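Local coordinates for methionine gamma-lyase (Trichomonas vaginalis, PDB 1PFF), which belongs to the Cys/Met metabolism family of pyridoxal-phosphate-dependent enzymes and assembles from four copies of its chain, at residues A[5-8]-A[9-12]; A[78-81]-A[82-86]; A[122-126]-A[127-131]; A[194-197]-A[198-202]; A[290-293]-A[294-298]. One frame throughout, in Å; residues are numbered along the deposited sequence.

Interaction 1: A[5-8]-A[9-12]; sequences GKIA and KLEH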
loop_
_atom_site.group_PDB
_atom_site.type_symbol
_atom_site.label_atom_id
_atom_site.label_comp_id
_atom_site.label_asym_id
_atom_site.label_seq_id
_atom_site.Cartn_x
_atom_site.Cartn_y
_atom_site.Cartn_z
ATOM N N GLY A 5 7.207 -12.037 15.411
ATOM C CA GLY A 5 8.326 -11.967 16.337
ATOM C C GLY A 5 8.253 -10.830 17.350
ATOM O O GLY A 5 8.589 -11.014 18.528
ATOM N N LYS A 6 7.823 -9.650 16.900
ATOM C CA LYS A 6 7.730 -8.480 17.781
ATOM C C LYS A 6 6.626 -8.629 18.828
ATOM O O LYS A 6 6.818 -8.311 20.004
ATOM C CB LYS A 6 7.546 -7.191 16.971
ATOM C CG LYS A 6 8.852 -6.695 16.338
ATOM C CD LYS A 6 8.721 -5.314 15.689
ATOM C CE LYS A 6 9.800 -5.110 14.619
ATOM N NZ LYS A 6 10.415 -3.744 14.673
ATOM N N ILE A 7 5.471 -9.120 18.401
ATOM C CA ILE A 7 4.360 -9.332 19.323
ATOM C C ILE A 7 4.688 -10.446 20.330
ATOM O O ILE A 7 4.348 -10.349 21.508
ATOM C CB ILE A 7 3.052 -9.632 18.534
ATOM C CG1 ILE A 7 2.694 -8.455 17.602
ATOM C CG2 ILE A 7 1.911 -9.978 19.479
ATOM C CD1 ILE A 7 2.523 -7.090 18.283
ATOM N N ALA A 8 5.355 -11.496 19.863
ATOM C CA ALA A 8 5.788 -12.577 20.750
ATOM C C ALA A 8 6.716 -12.066 21.857
ATOM O O ALA A 8 6.578 -12.461 23.011
ATOM C CB ALA A 8 6.440 -13.698 19.957
ATOM N N LYS A 9 7.641 -11.169 21.514
ATOM C CA LYS A 9 8.504 -10.548 22.510
ATOM C C LYS A 9 7.701 -9.696 23.505
ATOM O O LYS A 9 7.985 -9.698 24.706
ATOM C CB LYS A 9 9.604 -9.705 21.843
ATOM C CG LYS A 9 10.689 -10.525 21.138
ATOM C CD LYS A 9 11.814 -9.611 20.617
ATOM C CE LYS A 9 12.860 -10.388 19.820
ATOM N NZ LYS A 9 14.237 -9.817 20.032
ATOM N N LEU A 10 6.699 -8.977 23.002
ATOM C CA LEU A 10 5.853 -8.137 23.851
ATOM C C LEU A 10 5.044 -8.953 24.857
ATOM O O LEU A 10 4.836 -8.508 25.976
ATOM C CB LEU A 10 4.907 -7.292 22.998
ATOM C CG LEU A 10 5.547 -6.059 22.374
ATOM C CD1 LEU A 10 4.712 -5.584 21.211
ATOM C CD2 LEU A 10 5.697 -4.955 23.422
ATOM N N GLU A 11 4.628 -10.160 24.468
ATOM C CA GLU A 11 3.815 -11.011 25.346
ATOM C C GLU A 11 4.607 -12.094 26.067
ATOM O O GLU A 11 4.026 -12.885 26.826
ATOM C CB GLU A 11 2.633 -11.645 24.579
ATOM C CG GLU A 11 1.538 -10.658 24.193
ATOM C CD GLU A 11 0.610 -10.275 25.349
ATOM O OE1 GLU A 11 -0.494 -9.778 25.068
ATOM O OE2 GLU A 11 0.956 -10.456 26.539
ATOM N N HIS A 12 5.928 -12.101 25.855
ATOM C CA HIS A 12 6.834 -13.141 26.373
ATOM C C HIS A 12 6.425 -14.541 25.911
ATOM O O HIS A 12 6.582 -15.524 26.644
ATOM C CB HIS A 12 6.968 -13.091 27.903
ATOM C CG HIS A 12 7.023 -11.702 28.458
ATOM N ND1 HIS A 12 6.209 -11.283 29.487
ATOM C CD2 HIS A 12 7.786 -10.634 28.120
ATOM C CE1 HIS A 12 6.478 -10.020 29.771
ATOM N NE2 HIS A 12 7.422 -9.599 28.948
#

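Interaction 2: A[78-81]-A[82-86]; sequences KHLK and PNTRI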
loop_
_atom_site.group_PDB
_atom_site.type_symbol
_atom_site.label_atom_id
_atom_site.label_comp_id
_atom_site.label_asym_id
_atom_site.label_seq_id
_atom_site.Cartn_x
_atom_site.Cartn_y
_atom_site.Cartn_z
ATOM N N LYS A 78 -15.563 -25.415 39.513
ATOM C CA LYS A 78 -16.898 -25.970 39.701
ATOM C C LYS A 78 -17.513 -26.491 38.403
ATOM O O LYS A 78 -18.276 -27.451 38.430
ATOM C CB LYS A 78 -17.825 -24.921 40.328
ATOM C CG LYS A 78 -19.117 -25.488 40.896
ATOM C CD LYS A 78 -20.295 -24.543 40.716
ATOM C CE LYS A 78 -20.141 -23.313 41.588
ATOM N NZ LYS A 78 -21.145 -22.273 41.251
ATOM N N HIS A 79 -17.177 -25.869 37.271
ATOM C CA HIS A 79 -17.798 -26.222 35.993
ATOM C C HIS A 79 -16.991 -27.190 35.132
ATOM O O HIS A 79 -17.369 -27.465 33.996
ATOM C CB HIS A 79 -18.152 -24.956 35.198
ATOM C CG HIS A 79 -19.351 -24.241 35.733
ATOM N ND1 HIS A 79 -20.629 -24.484 35.271
ATOM C CD2 HIS A 79 -19.473 -23.309 36.709
ATOM C CE1 HIS A 79 -21.482 -23.721 35.931
ATOM N NE2 HIS A 79 -20.807 -23.000 36.809
ATOM N N LEU A 80 -15.895 -27.707 35.681
ATOM C CA LEU A 80 -15.029 -28.637 34.959
ATOM C C LEU A 80 -15.742 -29.965 34.757
ATOM O O LEU A 80 -16.403 -30.459 35.670
ATOM C CB LEU A 80 -13.706 -28.848 35.709
ATOM C CG LEU A 80 -12.752 -27.653 35.821
ATOM C CD1 LEU A 80 -11.584 -27.982 36.736
ATOM C CD2 LEU A 80 -12.246 -27.141 34.451
ATOM N N LYS A 81 -15.620 -30.516 33.550
ATOM C CA LYS A 81 -16.210 -31.804 33.179
ATOM C C LYS A 81 -15.115 -32.679 32.576
ATOM O O LYS A 81 -14.065 -32.161 32.212
ATOM C CB LYS A 81 -17.337 -31.595 32.155
ATOM C CG LYS A 81 -18.546 -30.850 32.709
ATOM C CD LYS A 81 -19.828 -31.249 31.980
ATOM C CE LYS A 81 -20.162 -30.275 30.874
ATOM N NZ LYS A 81 -21.487 -30.586 30.254
ATOM N N PRO A 82 -15.332 -33.993 32.467
ATOM C CA PRO A 82 -14.324 -34.882 31.873
ATOM C C PRO A 82 -13.900 -34.432 30.476
ATOM O O PRO A 82 -12.750 -34.644 30.084
ATOM C CB PRO A 82 -15.050 -36.231 31.799
ATOM C CG PRO A 82 -16.028 -36.169 32.956
ATOM C CD PRO A 82 -16.526 -34.740 32.907
ATOM N N ASN A 83 -14.822 -33.808 29.750
ATOM C CA ASN A 83 -14.562 -33.378 28.384
ATOM C C ASN A 83 -14.202 -31.887 28.213
ATOM O O ASN A 83 -14.172 -31.384 27.087
ATOM C CB ASN A 83 -15.736 -33.779 27.489
ATOM C CG ASN A 83 -17.054 -33.127 27.901
ATOM O OD1 ASN A 83 -17.310 -32.878 29.087
ATOM N ND2 ASN A 83 -17.910 -32.869 26.915
ATOM N N THR A 84 -13.923 -31.191 29.314
ATOM C CA THR A 84 -13.536 -29.775 29.220
ATOM C C THR A 84 -12.181 -29.632 28.528
ATOM O O THR A 84 -11.213 -30.310 28.886
ATOM C CB THR A 84 -13.505 -29.110 30.612
ATOM O OG1 THR A 84 -14.805 -29.191 31.208
ATOM C CG2 THR A 84 -13.261 -27.592 30.484
ATOM N N ARG A 85 -12.125 -28.772 27.511
ATOM C CA ARG A 85 -10.879 -28.569 26.774
ATOM C C ARG A 85 -10.357 -27.142 26.849
ATOM O O ARG A 85 -9.158 -26.922 26.698
ATOM C CB ARG A 85 -11.020 -28.969 25.303
ATOM C CG ARG A 85 -11.479 -30.391 25.098
ATOM C CD ARG A 85 -10.468 -31.471 25.382
ATOM N NE ARG A 85 -11.144 -32.772 25.300
ATOM C CZ ARG A 85 -10.785 -33.877 25.943
ATOM N NH1 ARG A 85 -9.727 -33.889 26.739
ATOM N NH2 ARG A 85 -11.497 -34.991 25.770
ATOM N N ILE A 86 -11.255 -26.187 27.070
ATOM C CA ILE A 86 -10.903 -24.769 27.011
ATOM C C ILE A 86 -11.638 -23.963 28.074
ATOM O O ILE A 86 -12.844 -24.148 28.282
ATOM C CB ILE A 86 -11.218 -24.161 25.602
ATOM C CG1 ILE A 86 -10.272 -24.734 24.526
ATOM C CG2 ILE A 86 -11.114 -22.628 25.656
ATOM C CD1 ILE A 86 -10.616 -24.320 23.073
#

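Interaction 3: A[122-126]-A[127-131]; sequences TFASP and ILTNP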
loop_
_atom_site.group_PDB
_atom_site.type_symbol
_atom_site.label_atom_id
_atom_site.label_comp_id
_atom_site.label_asym_id
_atom_site.label_seq_id
_atom_site.Cartn_x
_atom_site.Cartn_y
_atom_site.Cartn_z
ATOM N N THR A 122 -6.985 -7.855 24.460
ATOM C CA THR A 122 -7.125 -6.693 23.585
ATOM C C THR A 122 -7.084 -5.370 24.355
ATOM O O THR A 122 -6.294 -4.491 24.043
ATOM C CB THR A 122 -8.426 -6.793 22.781
ATOM O OG1 THR A 122 -8.349 -7.909 21.874
ATOM C CG2 THR A 122 -8.608 -5.576 21.884
ATOM N N PHE A 123 -7.939 -5.227 25.359
ATOM C CA PHE A 123 -8.119 -3.918 25.967
ATOM C C PHE A 123 -7.006 -3.498 26.928
ATOM O O PHE A 123 -6.639 -2.316 26.971
ATOM C CB PHE A 123 -9.532 -3.774 26.524
ATOM C CG PHE A 123 -10.554 -3.501 25.443
ATOM C CD1 PHE A 123 -10.657 -2.238 24.872
ATOM C CD2 PHE A 123 -11.349 -4.517 24.952
ATOM C CE1 PHE A 123 -11.581 -1.982 23.856
ATOM C CE2 PHE A 123 -12.276 -4.277 23.941
ATOM C CZ PHE A 123 -12.392 -3.006 23.393
ATOM N N ALA A 124 -6.432 -4.467 27.639
ATOM C CA ALA A 124 -5.223 -4.214 28.433
ATOM C C ALA A 124 -3.992 -3.976 27.540
ATOM O O ALA A 124 -3.211 -3.038 27.788
ATOM C CB ALA A 124 -4.960 -5.371 29.421
ATOM N N SER A 125 -3.827 -4.824 26.514
ATOM C CA SER A 125 -2.665 -4.799 25.601
ATOM C C SER A 125 -1.428 -5.407 26.281
ATOM O O SER A 125 -1.379 -5.476 27.514
ATOM C CB SER A 125 -2.362 -3.370 25.114
ATOM O OG SER A 125 -1.350 -2.783 25.914
ATOM N N PRO A 126 -0.430 -5.828 25.494
ATOM C CA PRO A 126 0.805 -6.418 26.042
ATOM C C PRO A 126 1.583 -5.416 26.901
ATOM O O PRO A 126 2.409 -5.836 27.709
ATOM C CB PRO A 126 1.619 -6.764 24.789
ATOM C CG PRO A 126 0.597 -6.824 23.678
ATOM C CD PRO A 126 -0.381 -5.738 24.020
ATOM N N ILE A 127 1.299 -4.123 26.742
ATOM C CA ILE A 127 1.913 -3.073 27.568
ATOM C C ILE A 127 1.481 -3.149 29.043
ATOM O O ILE A 127 2.280 -2.869 29.934
ATOM C CB ILE A 127 1.630 -1.644 26.977
ATOM C CG1 ILE A 127 2.080 -1.535 25.514
ATOM C CG2 ILE A 127 2.298 -0.532 27.819
ATOM C CD1 ILE A 127 3.556 -1.945 25.257
ATOM N N LEU A 128 0.238 -3.560 29.303
ATOM C CA LEU A 128 -0.305 -3.478 30.660
ATOM C C LEU A 128 -0.449 -4.813 31.382
ATOM O O LEU A 128 -0.305 -4.873 32.601
ATOM C CB LEU A 128 -1.643 -2.746 30.647
ATOM C CG LEU A 128 -1.638 -1.318 30.088
ATOM C CD1 LEU A 128 -3.018 -0.675 30.288
ATOM C CD2 LEU A 128 -0.517 -0.453 30.668
ATOM N N THR A 129 -0.749 -5.867 30.624
ATOM C CA THR A 129 -0.919 -7.215 31.168
ATOM C C THR A 129 -0.250 -8.235 30.259
ATOM O O THR A 129 -0.366 -8.157 29.036
ATOM C CB THR A 129 -2.435 -7.536 31.309
ATOM O OG1 THR A 129 -3.012 -6.629 32.259
ATOM C CG2 THR A 129 -2.678 -8.928 31.946
ATOM N N ASN A 130 0.442 -9.199 30.865
ATOM C CA ASN A 130 0.986 -10.329 30.115
ATOM C C ASN A 130 0.431 -11.635 30.664
ATOM O O ASN A 130 1.061 -12.258 31.516
ATOM C CB ASN A 130 2.518 -10.307 30.163
ATOM C CG ASN A 130 3.091 -9.010 29.615
ATOM O OD1 ASN A 130 3.792 -8.267 30.322
ATOM N ND2 ASN A 130 2.768 -8.714 28.363
ATOM N N PRO A 131 -0.753 -12.046 30.195
ATOM C CA PRO A 131 -1.433 -13.215 30.771
ATOM C C PRO A 131 -0.593 -14.491 30.736
ATOM O O PRO A 131 -0.747 -15.329 31.634
ATOM C CB PRO A 131 -2.704 -13.360 29.908
ATOM C CG PRO A 131 -2.934 -11.962 29.352
ATOM C CD PRO A 131 -1.529 -11.443 29.091
HETATM O O HOH W 1 5.127 -5.935 29.803
#

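Interaction 4: A[194-197]-A[198-202]; sequences LTLD and MRVKR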
loop_
_atom_site.group_PDB
_atom_site.type_symbol
_atom_site.label_atom_id
_atom_site.label_comp_id
_atom_site.label_asym_id
_atom_site.label_seq_id
_atom_site.Cartn_x
_atom_site.Cartn_y
_atom_site.Cartn_z
ATOM N N LEU A 194 5.862 0.523 17.348
ATOM C CA LEU A 194 6.837 1.548 17.712
ATOM C C LEU A 194 6.253 2.686 18.559
ATOM O O LEU A 194 7.005 3.422 19.210
ATOM C CB LEU A 194 7.498 2.123 16.447
ATOM C CG LEU A 194 8.308 1.163 15.565
ATOM C CD1 LEU A 194 8.600 1.803 14.209
ATOM C CD2 LEU A 194 9.627 0.761 16.243
ATOM N N THR A 195 4.925 2.842 18.526
ATOM C CA THR A 195 4.234 3.871 19.316
ATOM C C THR A 195 3.249 3.252 20.303
ATOM O O THR A 195 2.515 3.962 20.984
ATOM C CB THR A 195 3.488 4.880 18.422
ATOM O OG1 THR A 195 2.533 4.195 17.592
ATOM C CG2 THR A 195 4.446 5.577 17.448
ATOM N N LEU A 196 3.234 1.928 20.373
ATOM C CA LEU A 196 2.271 1.222 21.217
ATOM C C LEU A 196 2.419 1.573 22.708
ATOM O O LEU A 196 1.437 1.899 23.375
ATOM C CB LEU A 196 2.382 -0.286 20.971
ATOM C CG LEU A 196 1.664 -1.248 21.927
ATOM C CD1 LEU A 196 0.168 -1.196 21.777
ATOM C CD2 LEU A 196 2.196 -2.661 21.712
ATOM N N ASP A 197 3.648 1.532 23.215
ATOM C CA ASP A 197 3.920 1.884 24.608
ATOM C C ASP A 197 3.386 3.277 24.948
ATOM O O ASP A 197 2.667 3.462 25.939
ATOM C CB ASP A 197 5.430 1.798 24.867
ATOM C CG ASP A 197 5.801 2.074 26.317
ATOM O OD1 ASP A 197 6.066 3.245 26.655
ATOM O OD2 ASP A 197 5.890 1.176 27.172
ATOM N N MET A 198 3.727 4.244 24.097
ATOM C CA MET A 198 3.295 5.629 24.246
ATOM C C MET A 198 1.767 5.772 24.254
ATOM O O MET A 198 1.203 6.411 25.137
ATOM C CB MET A 198 3.921 6.459 23.114
ATOM C CG MET A 198 3.503 7.914 23.033
ATOM S SD MET A 198 3.931 8.515 21.364
ATOM C CE MET A 198 2.510 8.047 20.443
ATOM N N ARG A 199 1.106 5.179 23.266
ATOM C CA ARG A 199 -0.341 5.343 23.102
ATOM C C ARG A 199 -1.137 4.668 24.223
ATOM O O ARG A 199 -2.132 5.218 24.712
ATOM C CB ARG A 199 -0.775 4.808 21.730
ATOM C CG ARG A 199 -0.522 5.802 20.568
ATOM C CD ARG A 199 -0.899 5.292 19.166
ATOM N NE ARG A 199 -0.106 4.128 18.752
ATOM C CZ ARG A 199 -0.515 2.863 18.865
ATOM N NH1 ARG A 199 -1.711 2.594 19.390
ATOM N NH2 ARG A 199 0.267 1.872 18.459
ATOM N N VAL A 200 -0.705 3.476 24.625
ATOM C CA VAL A 200 -1.401 2.744 25.679
ATOM C C VAL A 200 -1.266 3.447 27.027
ATOM O O VAL A 200 -2.259 3.612 27.753
ATOM C CB VAL A 200 -0.935 1.284 25.759
ATOM C CG1 VAL A 200 -1.340 0.635 27.106
ATOM C CG2 VAL A 200 -1.540 0.498 24.613
ATOM N N LYS A 201 -0.053 3.892 27.339
ATOM C CA LYS A 201 0.213 4.522 28.627
ATOM C C LYS A 201 -0.403 5.911 28.761
ATOM O O LYS A 201 -1.008 6.225 29.791
ATOM C CB LYS A 201 1.724 4.534 28.910
ATOM C CG LYS A 201 2.297 3.111 29.054
ATOM C CD LYS A 201 3.747 3.108 29.521
ATOM C CE LYS A 201 4.135 1.712 30.000
ATOM N NZ LYS A 201 5.594 1.493 29.920
ATOM N N ARG A 202 -0.282 6.738 27.726
ATOM C CA ARG A 202 -0.948 8.052 27.764
ATOM C C ARG A 202 -2.470 7.928 27.850
ATOM O O ARG A 202 -3.103 8.660 28.614
ATOM C CB ARG A 202 -0.550 8.944 26.587
ATOM C CG ARG A 202 -1.120 10.393 26.697
ATOM C CD ARG A 202 -0.344 11.313 27.654
ATOM N NE ARG A 202 0.617 12.152 26.925
ATOM C CZ ARG A 202 1.842 12.469 27.351
ATOM N NH1 ARG A 202 2.288 12.036 28.523
ATOM N NH2 ARG A 202 2.631 13.229 26.598
HETATM O O HOH W 2 5.840 3.825 22.130
#

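Interaction 5: A[290-293]-A[294-298]; sequences AGVP and KEERE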
loop_
_atom_site.group_PDB
_atom_site.type_symbol
_atom_site.label_atom_id
_atom_site.label_comp_id
_atom_site.label_asym_id
_atom_site.label_seq_id
_atom_site.Cartn_x
_atom_site.Cartn_y
_atom_site.Cartn_z
ATOM N N ALA A 290 -29.020 -2.214 19.371
ATOM C CA ALA A 290 -30.411 -1.827 19.129
ATOM C C ALA A 290 -31.288 -2.976 18.610
ATOM O O ALA A 290 -32.490 -3.010 18.876
ATOM C CB ALA A 290 -30.471 -0.628 18.183
ATOM N N GLY A 291 -30.678 -3.917 17.887
ATOM C CA GLY A 291 -31.388 -5.061 17.326
ATOM C C GLY A 291 -31.628 -6.216 18.290
ATOM O O GLY A 291 -32.410 -7.128 17.994
ATOM N N VAL A 292 -30.962 -6.181 19.440
ATOM C CA VAL A 292 -31.108 -7.219 20.454
ATOM C C VAL A 292 -32.280 -6.861 21.370
ATOM O O VAL A 292 -32.347 -5.729 21.858
ATOM C CB VAL A 292 -29.807 -7.397 21.294
ATOM C CG1 VAL A 292 -29.893 -8.627 22.192
ATOM C CG2 VAL A 292 -28.580 -7.485 20.391
ATOM N N PRO A 293 -33.199 -7.808 21.599
ATOM C CA PRO A 293 -34.337 -7.573 22.498
ATOM C C PRO A 293 -33.867 -7.020 23.844
ATOM O O PRO A 293 -32.909 -7.549 24.416
ATOM C CB PRO A 293 -34.944 -8.971 22.675
ATOM C CG PRO A 293 -34.583 -9.700 21.424
ATOM C CD PRO A 293 -33.228 -9.166 21.019
ATOM N N LYS A 294 -34.536 -5.972 24.326
ATOM C CA LYS A 294 -34.138 -5.250 25.543
ATOM C C LYS A 294 -33.797 -6.166 26.724
ATOM O O LYS A 294 -32.733 -6.031 27.334
ATOM C CB LYS A 294 -35.224 -4.237 25.948
ATOM C CG LYS A 294 -34.803 -3.257 27.042
ATOM C CD LYS A 294 -35.875 -2.197 27.291
ATOM C CE LYS A 294 -35.578 -1.378 28.545
ATOM N NZ LYS A 294 -36.026 -2.063 29.800
ATOM N N GLU A 295 -34.700 -7.094 27.028
ATOM C CA GLU A 295 -34.547 -8.003 28.164
ATOM C C GLU A 295 -33.317 -8.900 28.036
ATOM O O GLU A 295 -32.721 -9.298 29.045
ATOM C CB GLU A 295 -35.804 -8.860 28.346
ATOM C CG GLU A 295 -37.093 -8.063 28.455
ATOM C CD GLU A 295 -38.275 -8.924 28.862
ATOM O OE1 GLU A 295 -38.491 -9.984 28.235
ATOM O OE2 GLU A 295 -38.987 -8.541 29.812
ATOM N N GLU A 296 -32.943 -9.204 26.794
ATOM C CA GLU A 296 -31.758 -10.010 26.508
ATOM C C GLU A 296 -30.470 -9.217 26.710
ATOM O O GLU A 296 -29.475 -9.760 27.189
ATOM C CB GLU A 296 -31.815 -10.559 25.086
ATOM C CG GLU A 296 -32.998 -11.480 24.833
ATOM C CD GLU A 296 -32.665 -12.609 23.883
ATOM O OE1 GLU A 296 -31.645 -12.509 23.162
ATOM O OE2 GLU A 296 -33.425 -13.598 23.861
ATOM N N ARG A 297 -30.488 -7.941 26.332
ATOM C CA ARG A 297 -29.372 -7.039 26.614
ATOM C C ARG A 297 -29.142 -6.977 28.123
ATOM O O ARG A 297 -28.006 -7.073 28.594
ATOM C CB ARG A 297 -29.657 -5.627 26.083
ATOM C CG ARG A 297 -29.796 -5.517 24.570
ATOM C CD ARG A 297 -29.775 -4.092 24.040
ATOM N NE ARG A 297 -30.761 -3.218 24.685
ATOM C CZ ARG A 297 -31.798 -2.659 24.064
ATOM N NH1 ARG A 297 -32.018 -2.892 22.773
ATOM N NH2 ARG A 297 -32.624 -1.869 24.735
ATOM N N GLU A 298 -30.240 -6.835 28.863
ATOM C CA GLU A 298 -30.231 -6.663 30.314
ATOM C C GLU A 298 -29.809 -7.919 31.080
ATOM O O GLU A 298 -29.063 -7.837 32.064
ATOM C CB GLU A 298 -31.609 -6.179 30.785
ATOM C CG GLU A 298 -31.938 -4.775 30.298
ATOM C CD GLU A 298 -33.411 -4.422 30.374
ATOM O OE1 GLU A 298 -34.264 -5.332 30.513
ATOM O OE2 GLU A 298 -33.717 -3.213 30.301
#

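Interaction 1: A[5-8]-A[9-12]
Leu10 folds back over the turn of helix that carries Lys6 and Ile7. Its CB starts out next to two backbone oxygens and lies 3.4 Å from Ile7 O. With CG opposite the carbonyl carbon and beside the backbone N (chi1 -79°), the branch point is laid over the preceding turn, where Leu10 CG sits 3.5 Å from Lys6 O. Beyond it the two methyls part. CD1 keeps close to Lys6 O and then meets the methyl at the end of Ile7, with Leu10 CD1 and Ile7 CD1 4.0 Å apart and the two side chains crossing at a slant. These apolar groups continue into the fold: Ile7 touches Leu157 and Cys159 of strand 156-160, and Leu10 touches Pro126, Ile127 and Leu196.

Under the side chains run ordinary helical bonds. Lys9 N donates to Gly5 O at 3.1 Å, Leu10 N to Lys6 O at the same length, and Glu11 N to Ile7 O at 3.0 Å. Lys9 uses its aliphatic part here: CG rests 3.4 Å from Gly5 O while the rest of the chain leads outward. Glu11 bends at its second torsion (chi2 -78°) and leaves the helix, its carboxylate being held by His141 and Asn121. At the end His12 turns to positive phi, with its N bonded weakly to Lys9 O and its ring nitrogen ND1 held by Asp133. That reversal closes helix 2-11 as a Schellman motif, close to the N-terminus of the chain.

Interaction 2: A[78-81]-A[82-86]
A type I beta turn from Lys81 to Thr84 delivers the chain from the loop after helix 75-78 into strand 84-90, an inner strand of the large mixed sheet. Lys81 and Thr84 close it with two bonds. Thr84 N gives its hydrogen to Lys81 O at 3.1 Å and nearly straight (168°), although it stands well above the carbonyl plane and so uses no lone-pair direction. In return Lys81 N donates to the hydroxyl, Thr84 OG1, at 2.8 Å. The hydroxyl can reach it because OG1 lies beside its own backbone N, opposite the carbonyl carbon (chi1 -60°), which turns it back across the mouth of the turn. This hydroxyl is also bonded to His39 ND1 on the neighbouring strand 39-43, tying the turn to that strand.

Asn83, in the turn itself, has CG lodged between its backbone N and carbonyl carbon (chi1 62°). That rotation lets its carbonyl tip lie alongside Lys81, the two side chains pointing the same way, with Asn83 OD1 only 3.3 Å from Lys81 CB. The amide nitrogen ND2 donates to Gly37 O. Further out Lys81 bends at its third torsion, and its NZ forms a salt bridge with Glu64, while Lys81 O also receives Gln112 NE2. One apolar contact adds to these bonds: Leu80 reaches over at about a right angle to the threonine, and its methyl CD2 stops 4.1 Å from Thr84 CG2.

Interaction 3: A[122-126]-A[127-131]
Ile127 lies within the short, weakly bonded helical turn 125-128, in the crossover of a beta-alpha-beta unit between strands 116-120 and 138-142 of the large sheet. Its N donates to the side chain of Ser125, with Ile127 N 3.1 Å from Ser125 OG, which makes an ST turn; the angle of 138° is somewhat bent. The same hydroxyl lies against Ile127 CB and offers a weak bond back to Ala124 O, so it accepts one bond and donates another, weak one.

Leu128 comes next. Its N donates to Ser125 O from well above the carbonyl plane. Its CG, beside the backbone N (chi1 -58°), lies against another carbonyl oxygen: Leu128 CG is 3.3 Å from Ala124 O, with CB equally near and CD1 barely farther. Thr129 N shares the acceptor of Leu128 N, at 3.2 Å from Ser125 O, but approaches nearly along the C=O axis. One carbonyl thus takes two donors from different directions. The side chain of Thr129 backs onto alanine, with OG1 3.7 Å from Ala124 CB, while its hydroxyl is bonded to Gln240 O.

Asn130 finishes the walk by reaching back over the turn. A water lies 2.7 Å from Asn130 OD1 and bonds weakly to Pro126 O as well. ND2 is shared with Glu11 OE2 of helix 2-11, which links the turn to that helix. Across the contact Asn130 ND2 donates to Pro126 O at 3.0 Å, in the carbonyl plane and on a lone pair, though the oxygen is tilted 30° from the amide plane.

Interaction 4: A[194-197]-A[198-202]
Arg199 curls back on Thr195. The threonine holds OG1 in the crowded position between its backbone N and carbonyl carbon (chi1 58°), and the arginine bends at its third torsion (chi3 -63°), which brings NE to the hydroxyl: Arg199 NE donates to Thr195 OG1 at 2.9 Å and 167°, with the oxygen lying in the guanidinium plane. Thr195 O and Leu196 CA lie over one face of the group. Tyr146 O takes NH1, and Gly192 O and Ile147 O take NH2, so the buried charge is clasped by carbonyls and its rotation fixed.

The helix is 183-216, the long helix that in this fold family connects the large sheet to the C-terminal domain. It is kinked at Leu194 and Thr195, whose N atoms make no bond to the turn before; one turn on, a water bridges Leu194 O and Met198 N, accepting from the latter at 2.9 Å. Met198, bent at its last torsion, tucks its methyl CE 3.9 Å from Thr195 CB.

On another flank Leu196 and Val200 run side by side, with Leu196 CD1 3.7 Å from Val200 CG2. Asp197 and Lys201 form a salt bridge one turn apart. The lysine chain is extended beyond CG and crosses the carboxylate at a slant; Lys201 NZ reaches Asp197 OD2 at 2.8 Å on the syn side. The other oxygen, OD1, pairs with Arg202 of the second subunit, which makes this aspartate part of the subunit interface.

Interaction 5: A[290-293]-A[294-298]
Arg297 sets off with CG beside its backbone N, opposite the carbonyl carbon (chi1 -64°), and then bends at its third torsion (chi3 -54°), which turns the guanidinium back toward Val292 and the start of the helix. The valine lies against the arginine stem, with Val292 CB 3.8 Å from Arg297 CG. The guanidinium lies with one face over Lys294 CA. Arg297 NH1 comes within 3.0 Å of Val292 O, which lies obliquely to the plane, and Ala290 O stands farther off at the edge.

Pro293 is the N-cap of the helix, and its carbonyl serves the first turn. Arg297 N donates to Pro293 O at 3.1 Å and 158°, close to the direction of the C=O bond, while Glu296 N bonds it only weakly. The proline ring also runs side by side with the glutamate stem, with Pro293 CB 3.8 Å from Glu296 CG. One turn along the surface, Lys294 forms a salt bridge to Glu298, Lys294 NZ meeting Glu298 OE2 at 2.6 Å on its syn lone pair.

The other terminal nitrogen, Arg297 NH2, pairs with Asp304 in the loop leading to strand 306-310. Along the chain the capped turn stands between helix 284-287 and strand 306-310 of the C-terminal sheet, at the surface, and the arginine spans from the loop before helix 294-299 to the loop after it.

How the interactions relate
Interactions 1, 3 and 4 form one cluster. Interaction 3 lies against both others, by a polar bridge to interaction 1 and apolar packing on interaction 4. Interactions 3 and 4 are buried and interaction 1 partly so, and in all three apolar packing joins polar groups with further partners beyond the contact, in interaction 4 partly on a second subunit. Interaction 4 alone among the five reaches that subunit. Interactions 2 and 5 are surface contacts standing apart, with centres about 30 Å from each other: one is a turn entering the large sheet, the other the start of a short helix preceding a strand of the smaller sheet. Both are built on backbone turn or cap bonds, with a charged side chain of each paired beyond the contact.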